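Local coordinates for histidinol-phosphate aminotransferase (PDB 3FTB), which probably transfers amino groups with the help of pyridoxal 5'-phosphate, consistent with a histidinol-phosphate aminotransferase of histidine synthesis, at residues L102-S107 with E136-K141; S125-D128 with C132-Y135; D314-E319 with K355-N360. One frame throughout, in Å; residues are numbered along the deposited sequence.

Contact 1. Residues L102-S107 with E136-K141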
ATOM      1  N   LEU A 102     -11.620  22.364   8.848  1.00 36.90           N
ATOM      2  CA  LEU A 102     -10.913  23.185   9.826  1.00 35.20           C
ATOM      3  C   LEU A 102      -9.665  22.432  10.282  1.00 37.19           C
ATOM      4  O   LEU A 102      -9.771  21.351  10.870  1.00 31.88           O
ATOM      5  CB  LEU A 102     -11.811  23.456  11.039  1.00 20.05           C
ATOM      6  CG  LEU A 102     -11.289  24.342  12.170  1.00 17.63           C
ATOM      7  CD1 LEU A 102     -11.432  25.768  11.761  1.00 25.97           C
ATOM      8  CD2 LEU A 102     -12.101  24.067  13.431  1.00 20.65           C
ATOM      9  N   ILE A 103      -8.489  22.990  10.007  1.00 34.98           N
ATOM     10  CA  ILE A 103      -7.252  22.384  10.476  1.00 24.48           C
ATOM     11  C   ILE A 103      -6.725  23.173  11.662  1.00 30.16           C
ATOM     12  O   ILE A 103      -6.497  24.377  11.567  1.00 33.56           O
ATOM     13  CB  ILE A 103      -6.174  22.287   9.373  1.00 26.36           C
ATOM     14  CG1 ILE A 103      -6.774  21.733   8.081  1.00 33.50           C
ATOM     15  CG2 ILE A 103      -5.033  21.389   9.839  1.00 20.19           C
ATOM     16  CD1 ILE A 103      -5.784  21.592   6.948  1.00 33.12           C
ATOM     17  N   ILE A 104      -6.593  22.492  12.799  1.00 31.99           N
ATOM     18  CA  ILE A 104      -6.008  23.092  13.978  1.00 28.53           C
ATOM     19  C   ILE A 104      -4.507  23.091  13.764  1.00 27.65           C
ATOM     20  O   ILE A 104      -3.922  22.063  13.408  1.00 23.71           O
ATOM     21  CB  ILE A 104      -6.357  22.322  15.266  1.00 30.48           C
ATOM     22  CG1 ILE A 104      -7.747  22.725  15.760  1.00 32.90           C
ATOM     23  CG2 ILE A 104      -5.337  22.635  16.361  1.00 30.84           C
ATOM     24  CD1 ILE A 104      -8.796  22.774  14.680  1.00 35.14           C
ATOM     25  N   VAL A 105      -3.886  24.240  13.992  1.00 29.99           N
ATOM     26  CA  VAL A 105      -2.515  24.454  13.572  1.00 28.62           C
ATOM     27  C   VAL A 105      -1.833  25.388  14.593  1.00 40.90           C
ATOM     28  O   VAL A 105      -2.507  26.226  15.196  1.00 49.82           O
ATOM     29  CB  VAL A 105      -2.525  25.036  12.138  1.00 25.02           C
ATOM     30  CG1 VAL A 105      -2.781  26.543  12.174  1.00 16.49           C
ATOM     31  CG2 VAL A 105      -1.246  24.691  11.398  1.00 29.66           C
ATOM     32  N   PRO A 106      -0.509  25.229  14.823  1.00 34.65           N
ATOM     33  CA  PRO A 106       0.434  24.293  14.187  1.00 40.18           C
ATOM     34  C   PRO A 106      -0.081  22.851  14.181  1.00 36.44           C
ATOM     35  O   PRO A 106      -0.858  22.476  15.076  1.00 36.48           O
ATOM     36  CB  PRO A 106       1.680  24.390  15.080  1.00 33.96           C
ATOM     37  CG  PRO A 106       1.562  25.677  15.770  1.00 29.70           C
ATOM     38  CD  PRO A 106       0.117  25.964  15.938  1.00 28.44           C
ATOM     39  N   SER A 107       0.319  22.066  13.181  1.00 18.45           N
ATOM     40  CA  SER A 107       0.017  20.638  13.163  1.00 19.52           C
ATOM     41  C   SER A 107       0.834  19.895  12.103  1.00 23.85           C
ATOM     42  O   SER A 107       1.525  20.503  11.296  1.00 25.63           O
ATOM     43  CB  SER A 107      -1.473  20.407  12.912  1.00 34.06           C
ATOM     44  OG  SER A 107      -1.823  20.872  11.618  1.00 30.58           O
ATOM     45  N   GLU A 136     -13.167  27.427  21.963  1.00 39.16           N
ATOM     46  CA  GLU A 136     -14.237  28.362  21.656  1.00 40.00           C
ATOM     47  C   GLU A 136     -14.184  28.818  20.203  1.00 37.54           C
ATOM     48  O   GLU A 136     -15.202  29.219  19.634  1.00 32.06           O
ATOM     49  CB  GLU A 136     -14.162  29.571  22.587  1.00 38.60           C
ATOM     50  CG  GLU A 136     -15.520  30.073  23.013  1.00 38.15           C
ATOM     51  CD  GLU A 136     -16.259  29.059  23.850  1.00 36.83           C
ATOM     52  OE1 GLU A 136     -15.666  28.545  24.824  1.00 41.52           O
ATOM     53  OE2 GLU A 136     -17.428  28.769  23.528  1.00 38.23           O
ATOM     54  N   ASP A 137     -12.993  28.769  19.609  1.00 46.50           N
ATOM     55  CA  ASP A 137     -12.820  29.104  18.196  1.00 46.60           C
ATOM     56  C   ASP A 137     -13.260  27.950  17.303  1.00 43.97           C
ATOM     57  O   ASP A 137     -13.934  28.158  16.293  1.00 47.27           O
ATOM     58  CB  ASP A 137     -11.367  29.465  17.888  1.00 51.48           C
ATOM     59  CG  ASP A 137     -11.191  30.020  16.486  1.00 61.02           C
ATOM     60  OD1 ASP A 137     -11.923  30.966  16.126  1.00 62.27           O
ATOM     61  OD2 ASP A 137     -10.323  29.515  15.743  1.00 62.93           O
ATOM     62  N   ILE A 138     -12.869  26.733  17.669  1.00 37.61           N
ATOM     63  CA  ILE A 138     -13.346  25.559  16.954  1.00 35.98           C
ATOM     64  C   ILE A 138     -14.872  25.592  16.902  1.00 42.25           C
ATOM     65  O   ILE A 138     -15.471  25.392  15.841  1.00 41.48           O
ATOM     66  CB  ILE A 138     -12.862  24.246  17.606  1.00 33.29           C
ATOM     67  CG1 ILE A 138     -11.339  24.138  17.523  1.00 32.57           C
ATOM     68  CG2 ILE A 138     -13.528  23.034  16.943  1.00 27.79           C
ATOM     69  CD1 ILE A 138     -10.776  22.928  18.232  1.00 35.66           C
ATOM     70  N   ILE A 139     -15.491  25.863  18.051  1.00 45.34           N
ATOM     71  CA  ILE A 139     -16.937  26.036  18.135  1.00 46.66           C
ATOM     72  C   ILE A 139     -17.427  27.080  17.134  1.00 43.20           C
ATOM     73  O   ILE A 139     -18.311  26.806  16.322  1.00 38.63           O
ATOM     74  CB  ILE A 139     -17.374  26.505  19.535  1.00 48.30           C
ATOM     75  CG1 ILE A 139     -16.855  25.565  20.629  1.00 52.70           C
ATOM     76  CG2 ILE A 139     -18.884  26.631  19.593  1.00 50.43           C
ATOM     77  CD1 ILE A 139     -17.794  24.447  20.984  1.00 58.75           C
ATOM     78  N   SER A 140     -16.846  28.275  17.199  1.00 44.11           N
ATOM     79  CA  SER A 140     -17.321  29.407  16.409  1.00 42.48           C
ATOM     80  C   SER A 140     -17.070  29.252  14.914  1.00 46.46           C
ATOM     81  O   SER A 140     -17.411  30.137  14.133  1.00 59.42           O
ATOM     82  CB  SER A 140     -16.684  30.701  16.908  1.00 47.01           C
ATOM     83  OG  SER A 140     -15.282  30.678  16.716  1.00 53.06           O
ATOM     84  N   LYS A 141     -16.472  28.132  14.520  1.00 40.04           N
ATOM     85  CA  LYS A 141     -16.131  27.883  13.119  1.00 44.52           C
ATOM     86  C   LYS A 141     -16.797  26.623  12.568  1.00 44.78           C
ATOM     87  O   LYS A 141     -16.716  26.338  11.373  1.00 42.49           O
ATOM     88  CB  LYS A 141     -14.616  27.725  12.956  1.00 44.51           C
ATOM     89  CG  LYS A 141     -13.816  29.006  13.013  1.00 44.33           C
ATOM     90  CD  LYS A 141     -12.336  28.699  13.043  1.00 36.75           C
ATOM     91  CE  LYS A 141     -11.554  29.970  12.835  1.00 44.84           C
ATOM     92  NZ  LYS A 141     -12.348  31.093  13.384  1.00 58.79           N
TER
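Ile138 and Lys141 are the residues of helix 135-141 that reach across to strand 100-105: Ile138 meets Leu102 and Ile104, Lys141 meets Leu102. One turn ahead of Lys141, Asp137 stands at the edge of the contact and offers a carboxylate oxygen to that lysine. Ile138 comes next and lies over both strand residues. Its CG2 branch lies 3.9 Å from Leu102 CD2. The longer branch, with CG1 anti to the carbonyl carbon (chi1 -64°), extends to put CD1 3.9 Å from Ile104 CG1. In both pairs the side chains cross at roughly a right angle. Helix and strand run nearly antiparallel, at 165° with axes 10.4 Å apart, as expected of a beta-alpha-beta crossover: the helix links parallel strands 121-126 and 147-151, and strand 100-105 lies between them in the large sheet of the fold type I aminotransferases. Farther along, Ser140 turns back to its own helix, its OG donating to Asp137 O at 2.9 Å. Lys141 then lays its aliphatic chain across Leu102, with CB 3.9 Å from Leu102 CD1; the methyl sits closer still to Lys141 CD, too close for that spacing to be trusted. A bend at the last torsion carries Lys141 NZ back to Asp137 OD1, 2.8 Å away on the syn side, a salt bridge that holds the amine beyond the apolar patch.

Contact 2. Residues S125-D128 with C132-Y135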
ATOM      1  N   SER A 125      -7.594  26.986  12.613  1.00 21.91           N
ATOM      2  CA  SER A 125      -7.764  27.379  14.005  1.00 21.41           C
ATOM      3  C   SER A 125      -6.414  27.260  14.713  1.00 26.00           C
ATOM      4  O   SER A 125      -5.798  26.179  14.739  1.00 19.42           O
ATOM      5  CB  SER A 125      -8.827  26.534  14.716  1.00 20.69           C
ATOM      6  OG  SER A 125      -9.004  26.972  16.058  1.00 25.76           O
ATOM      7  N   TYR A 126      -5.948  28.374  15.267  1.00 29.22           N
ATOM      8  CA  TYR A 126      -4.604  28.432  15.833  1.00 36.25           C
ATOM      9  C   TYR A 126      -4.565  28.125  17.325  1.00 38.74           C
ATOM     10  O   TYR A 126      -5.369  28.652  18.100  1.00 42.45           O
ATOM     11  CB  TYR A 126      -3.998  29.812  15.586  1.00 39.07           C
ATOM     12  CG  TYR A 126      -3.605  30.076  14.145  1.00 46.28           C
ATOM     13  CD1 TYR A 126      -4.557  30.421  13.198  1.00 46.54           C
ATOM     14  CD2 TYR A 126      -2.279  29.984  13.738  1.00 48.31           C
ATOM     15  CE1 TYR A 126      -4.207  30.664  11.885  1.00 51.47           C
ATOM     16  CE2 TYR A 126      -1.915  30.228  12.428  1.00 55.24           C
ATOM     17  CZ  TYR A 126      -2.882  30.568  11.502  1.00 59.72           C
ATOM     18  OH  TYR A 126      -2.521  30.809  10.191  1.00 65.52           O
ATOM     19  N   LEU A 127      -3.631  27.270  17.729  1.00 28.71           N
ATOM     20  CA  LEU A 127      -3.299  27.152  19.142  1.00 28.75           C
ATOM     21  C   LEU A 127      -2.854  28.514  19.643  1.00 41.28           C
ATOM     22  O   LEU A 127      -2.207  29.277  18.910  1.00 40.78           O
ATOM     23  CB  LEU A 127      -2.165  26.152  19.356  1.00 24.52           C
ATOM     24  CG  LEU A 127      -2.287  24.736  18.803  1.00 21.75           C
ATOM     25  CD1 LEU A 127      -0.993  23.997  19.088  1.00 23.37           C
ATOM     26  CD2 LEU A 127      -3.476  24.020  19.412  1.00 26.86           C
ATOM     27  N   ASP A 128      -3.178  28.817  20.894  1.00 42.26           N
ATOM     28  CA  ASP A 128      -2.808  30.103  21.464  1.00 43.75           C
ATOM     29  C   ASP A 128      -1.303  30.165  21.757  1.00 54.27           C
ATOM     30  O   ASP A 128      -0.539  29.319  21.276  1.00 55.93           O
ATOM     31  CB  ASP A 128      -3.641  30.400  22.708  1.00 35.94           C
ATOM     32  CG  ASP A 128      -3.189  29.607  23.932  1.00 42.40           C
ATOM     33  OD1 ASP A 128      -2.228  28.816  23.831  1.00 38.12           O
ATOM     34  OD2 ASP A 128      -3.799  29.783  25.008  1.00 42.64           O
ATOM     35  N   CYS A 132      -2.216  25.905  23.471  1.00 28.81           N
ATOM     36  CA  CYS A 132      -3.532  25.407  23.867  1.00 23.03           C
ATOM     37  C   CYS A 132      -4.554  25.588  22.758  1.00 25.52           C
ATOM     38  O   CYS A 132      -4.581  26.624  22.092  1.00 33.07           O
ATOM     39  CB  CYS A 132      -4.043  26.128  25.124  1.00 29.02           C
ATOM     40  SG  CYS A 132      -3.066  25.793  26.599  1.00 38.86           S
ATOM     41  N   ILE A 133      -5.396  24.578  22.575  1.00 29.99           N
ATOM     42  CA  ILE A 133      -6.512  24.652  21.644  1.00 24.25           C
ATOM     43  C   ILE A 133      -7.403  25.841  21.999  1.00 27.81           C
ATOM     44  O   ILE A 133      -7.640  26.133  23.183  1.00 27.28           O
ATOM     45  CB  ILE A 133      -7.344  23.334  21.668  1.00 43.60           C
ATOM     46  CG1 ILE A 133      -6.520  22.169  21.121  1.00 43.40           C
ATOM     47  CG2 ILE A 133      -8.639  23.469  20.874  1.00 35.93           C
ATOM     48  CD1 ILE A 133      -7.117  20.835  21.419  1.00 39.36           C
ATOM     49  N   ASP A 134      -7.883  26.537  20.973  1.00 29.87           N
ATOM     50  CA  ASP A 134      -8.894  27.567  21.168  1.00 37.19           C
ATOM     51  C   ASP A 134     -10.266  26.903  20.974  1.00 44.59           C
ATOM     52  O   ASP A 134     -10.898  27.042  19.920  1.00 38.52           O
ATOM     53  CB  ASP A 134      -8.679  28.699  20.162  1.00 34.29           C
ATOM     54  CG  ASP A 134      -9.457  29.967  20.512  1.00 48.32           C
ATOM     55  OD1 ASP A 134     -10.354  29.911  21.383  1.00 53.89           O
ATOM     56  OD2 ASP A 134      -9.165  31.024  19.901  1.00 41.86           O
ATOM     57  N   TYR A 135     -10.713  26.157  21.982  1.00 46.20           N
ATOM     58  CA  TYR A 135     -11.938  25.368  21.842  1.00 38.72           C
ATOM     59  C   TYR A 135     -13.093  26.235  21.397  1.00 36.77           C
ATOM     60  O   TYR A 135     -13.894  25.834  20.556  1.00 43.69           O
ATOM     61  CB  TYR A 135     -12.292  24.647  23.141  1.00 30.25           C
ATOM     62  CG  TYR A 135     -11.232  23.673  23.568  1.00 29.24           C
ATOM     63  CD1 TYR A 135     -11.148  22.422  22.982  1.00 37.03           C
ATOM     64  CD2 TYR A 135     -10.298  24.010  24.540  1.00 29.96           C
ATOM     65  CE1 TYR A 135     -10.167  21.523  23.359  1.00 40.88           C
ATOM     66  CE2 TYR A 135      -9.319  23.117  24.926  1.00 25.45           C
ATOM     67  CZ  TYR A 135      -9.251  21.880  24.328  1.00 29.26           C
ATOM     68  OH  TYR A 135      -8.273  20.985  24.699  1.00 32.42           O
TER
HETATM   69  O   HOH W   1      -7.221  26.190  18.431  1.00 31.97           O
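Asp128 and Cys132 are joined twice, once through backbone and once through side chain, and the aspartate is the one to follow outward. Its CB lies 3.9 Å from Cys132 O, the same carbonyl that accepts Asp128 N at 2.9 Å in a nearly straight bond (165° at the hydrogen). With chi1 at 76°, CG sits between the backbone N and the carbonyl carbon, which swings the carboxylate over Cys132 and leaves Asp128 CG 3.8 Å from Cys132 CB. At the tip, OD1 takes Cys132 N at 2.9 Å, approached from above the carboxylate plane, 49° out of it. Asn130 N, in the intervening loop, binds the same oxygen, so two amides grip it. OD2 passes Cys132 CB at 3.7 Å.

Next door, Leu127 CA brings a C-H to Cys132 O at 3.3 Å, a second and weaker claim on that carbonyl. Leu127 CD2 packs against Ile133, 4.0 Å from its CG1. Nearer the strand the two segments draw apart and a water fills in: it accepts from Asp134 N and donates to Ser125 OG at 3.1 Å, with a weak bond to Tyr126 O. Ser125 OG is also bonded to Asp137 OD2 on the helix that follows. Asp134 sits at the N-cap of that helix, its OD1 weakly bonded to Asp137 N. An Asx turn from Asp128 to Asn130, then an aspartate N-cap, thus shape the connection between strand 121-126 and helix 135-141 in this alpha/beta domain.

Contact 3. Residues D314-E319 with K355-N360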
ATOM      1  N   ASP A 314      22.256  23.678  12.375  1.00 45.10           N
ATOM      2  CA  ASP A 314      23.524  23.608  11.640  1.00 44.77           C
ATOM      3  C   ASP A 314      24.714  23.335  12.548  1.00 39.14           C
ATOM      4  O   ASP A 314      25.732  22.806  12.110  1.00 36.13           O
ATOM      5  CB  ASP A 314      23.760  24.887  10.842  1.00 51.42           C
ATOM      6  CG  ASP A 314      22.998  24.902   9.529  1.00 57.81           C
ATOM      7  OD1 ASP A 314      22.788  23.814   8.950  1.00 60.41           O
ATOM      8  OD2 ASP A 314      22.623  26.005   9.071  1.00 56.50           O
ATOM      9  N   SER A 315      24.584  23.709  13.816  1.00 41.15           N
ATOM     10  CA  SER A 315      25.592  23.377  14.819  1.00 40.20           C
ATOM     11  C   SER A 315      25.572  21.883  15.151  1.00 39.95           C
ATOM     12  O   SER A 315      26.584  21.189  15.026  1.00 36.34           O
ATOM     13  CB  SER A 315      25.387  24.207  16.089  1.00 39.47           C
ATOM     14  OG  SER A 315      26.058  25.454  16.013  1.00 43.20           O
ATOM     15  N   LEU A 316      24.411  21.391  15.575  1.00 44.23           N
ATOM     16  CA  LEU A 316      24.254  19.982  15.928  1.00 43.90           C
ATOM     17  C   LEU A 316      24.524  19.035  14.757  1.00 44.37           C
ATOM     18  O   LEU A 316      24.982  17.905  14.953  1.00 46.87           O
ATOM     19  CB  LEU A 316      22.852  19.730  16.488  1.00 52.67           C
ATOM     20  CG  LEU A 316      22.532  20.507  17.762  1.00 53.85           C
ATOM     21  CD1 LEU A 316      21.118  20.217  18.236  1.00 58.85           C
ATOM     22  CD2 LEU A 316      23.540  20.153  18.836  1.00 48.97           C
ATOM     23  N   LEU A 317      24.224  19.478  13.540  1.00 38.46           N
ATOM     24  CA  LEU A 317      24.450  18.627  12.384  1.00 43.68           C
ATOM     25  C   LEU A 317      25.935  18.289  12.344  1.00 56.41           C
ATOM     26  O   LEU A 317      26.318  17.155  12.049  1.00 59.02           O
ATOM     27  CB  LEU A 317      24.025  19.337  11.103  1.00 37.96           C
ATOM     28  CG  LEU A 317      23.140  18.555  10.137  1.00 39.75           C
ATOM     29  CD1 LEU A 317      23.184  19.199   8.756  1.00 37.26           C
ATOM     30  CD2 LEU A 317      23.581  17.100  10.078  1.00 46.70           C
ATOM     31  N   LYS A 318      26.762  19.289  12.653  1.00 55.84           N
ATOM     32  CA  LYS A 318      28.207  19.123  12.739  1.00 48.79           C
ATOM     33  C   LYS A 318      28.591  17.913  13.588  1.00 48.87           C
ATOM     34  O   LYS A 318      29.628  17.291  13.367  1.00 45.96           O
ATOM     35  CB  LYS A 318      28.833  20.378  13.338  1.00 48.18           C
ATOM     36  CG  LYS A 318      28.693  21.634  12.483  1.00 53.42           C
ATOM     37  CD  LYS A 318      29.690  22.700  12.931  1.00 60.02           C
ATOM     38  CE  LYS A 318      31.111  22.135  12.946  1.00 68.77           C
ATOM     39  NZ  LYS A 318      32.097  22.977  13.686  1.00 71.51           N
ATOM     40  N   GLU A 319      27.737  17.590  14.556  1.00 52.30           N
ATOM     41  CA  GLU A 319      27.984  16.522  15.524  1.00 51.12           C
ATOM     42  C   GLU A 319      27.169  15.280  15.193  1.00 45.28           C
ATOM     43  O   GLU A 319      27.005  14.394  16.032  1.00 39.66           O
ATOM     44  CB  GLU A 319      27.598  16.994  16.928  1.00 59.51           C
ATOM     45  CG  GLU A 319      28.161  18.341  17.303  1.00 73.48           C
ATOM     46  CD  GLU A 319      29.616  18.252  17.701  1.00 91.72           C
ATOM     47  OE1 GLU A 319      30.484  18.684  16.910  1.00 96.58           O
ATOM     48  OE2 GLU A 319      29.890  17.730  18.803  1.00 98.62           O
ATOM     49  N   LYS A 355      24.562  21.454  25.552  1.00 31.07           N
ATOM     50  CA  LYS A 355      25.390  22.141  26.528  1.00 37.74           C
ATOM     51  C   LYS A 355      26.659  22.726  25.890  1.00 37.30           C
ATOM     52  O   LYS A 355      27.060  23.861  26.185  1.00 31.25           O
ATOM     53  CB  LYS A 355      25.729  21.173  27.673  1.00 41.58           C
ATOM     54  CG  LYS A 355      24.552  20.866  28.586  1.00 49.12           C
ATOM     55  CD  LYS A 355      24.690  19.504  29.264  1.00 60.10           C
ATOM     56  CE  LYS A 355      23.533  19.235  30.225  1.00 67.33           C
ATOM     57  NZ  LYS A 355      22.184  19.394  29.594  1.00 71.14           N
ATOM     58  N   GLY A 356      27.289  21.953  25.008  1.00 34.87           N
ATOM     59  CA  GLY A 356      28.471  22.431  24.321  1.00 30.73           C
ATOM     60  C   GLY A 356      28.141  23.624  23.445  1.00 34.81           C
ATOM     61  O   GLY A 356      28.953  24.517  23.272  1.00 39.30           O
ATOM     62  N   VAL A 357      26.940  23.638  22.883  1.00 34.37           N
ATOM     63  CA  VAL A 357      26.493  24.783  22.109  1.00 33.93           C
ATOM     64  C   VAL A 357      26.329  25.983  23.033  1.00 45.70           C
ATOM     65  O   VAL A 357      26.861  27.063  22.745  1.00 54.98           O
ATOM     66  CB  VAL A 357      25.165  24.508  21.368  1.00 41.41           C
ATOM     67  CG1 VAL A 357      24.711  25.754  20.611  1.00 39.75           C
ATOM     68  CG2 VAL A 357      25.313  23.322  20.425  1.00 43.89           C
ATOM     69  N   GLU A 358      25.602  25.787  24.139  1.00 33.76           N
ATOM     70  CA  GLU A 358      25.386  26.840  25.124  1.00 35.96           C
ATOM     71  C   GLU A 358      26.729  27.396  25.590  1.00 32.83           C
ATOM     72  O   GLU A 358      26.957  28.605  25.544  1.00 37.46           O
ATOM     73  CB  GLU A 358      24.571  26.324  26.309  1.00 36.72           C
ATOM     74  CG  GLU A 358      24.620  27.223  27.532  1.00 43.69           C
ATOM     75  CD  GLU A 358      23.783  28.486  27.383  1.00 48.57           C
ATOM     76  OE1 GLU A 358      22.913  28.528  26.490  1.00 43.67           O
ATOM     77  OE2 GLU A 358      23.989  29.437  28.175  1.00 52.34           O
ATOM     78  N   ASN A 359      27.618  26.503  26.017  1.00 39.42           N
ATOM     79  CA  ASN A 359      28.994  26.863  26.341  1.00 49.47           C
ATOM     80  C   ASN A 359      29.646  27.736  25.275  1.00 53.26           C
ATOM     81  O   ASN A 359      30.282  28.749  25.586  1.00 42.24           O
ATOM     82  CB  ASN A 359      29.839  25.609  26.535  1.00 48.75           C
ATOM     83  CG  ASN A 359      29.663  25.003  27.897  1.00 53.91           C
ATOM     84  OD1 ASN A 359      28.716  25.325  28.612  1.00 56.94           O
ATOM     85  ND2 ASN A 359      30.583  24.125  28.277  1.00 59.12           N
ATOM     86  N   ASN A 360      29.499  27.332  24.020  1.00 54.41           N
ATOM     87  CA  ASN A 360      30.135  28.053  22.934  1.00 59.34           C
ATOM     88  C   ASN A 360      29.315  29.251  22.462  1.00 63.66           C
ATOM     89  O   ASN A 360      29.622  29.868  21.441  1.00 68.60           O
ATOM     90  CB  ASN A 360      30.424  27.113  21.771  1.00 64.68           C
ATOM     91  CG  ASN A 360      31.424  27.697  20.797  1.00 75.98           C
ATOM     92  OD1 ASN A 360      32.335  28.429  21.189  1.00 74.12           O
ATOM     93  ND2 ASN A 360      31.257  27.381  19.519  1.00 86.88           N
TER
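Leu316 and Val357 make the close part of this small contact: Leu316 CD2 meets Val357 CG2 at 4.0 Å, the two side chains crossing at about a right angle. Val357 points its CB at the facing helix, and with CG2 anti to its carbonyl carbon it is this methyl that leads. Leu316 continues inward, buried against Ala353 and Leu354 one turn earlier on helix 344-359 and against Ile321 and Ile323 of the strand that follows its own helix. Val357 also leans on Ile307.

Toward solvent the fit slackens. Ser315 also turns its CB toward Val357, yet comes no nearer than 4.4 Å, from its CB to Val357 CG2, although Ser315 CA and Val357 CA, 7.5 Å apart, are the nearest across the segments. Its OG is held, weakly, by Lys311 O of its own helix. No hydrogen bond links the two segments, and only 88 Å² is buried between them.

This is the outer margin of a helix-helix contact, with apolar residues inside and a serine on the solvent side; helix 309-317 packs through Leu316 on strand 321-325, and helix 344-359 follows strand 336-340 of the same sheet, consistent with the small C-terminal domain of fold type I enzymes.

In the fold
Following the chain from the N terminus, strand 100-105 opens contact 1, which closes only at helix 135-141. Within that span the chain runs through helix 110-117 and strand 121-126, and there contact 2 closes a much shorter loop, with three residues between its segments. The shorter loop thus lies wholly within the longer one, and the two contacts touch, their centres 6 Å apart: together they tie neighbouring strands 100-105 and 121-126 to the helix that follows. Contact 3 comes later in series, joining helix 309-317 to the C-terminal helix 344-359 beside the other sheet; its centre is 37 Å from that of contact 1, without contact between them.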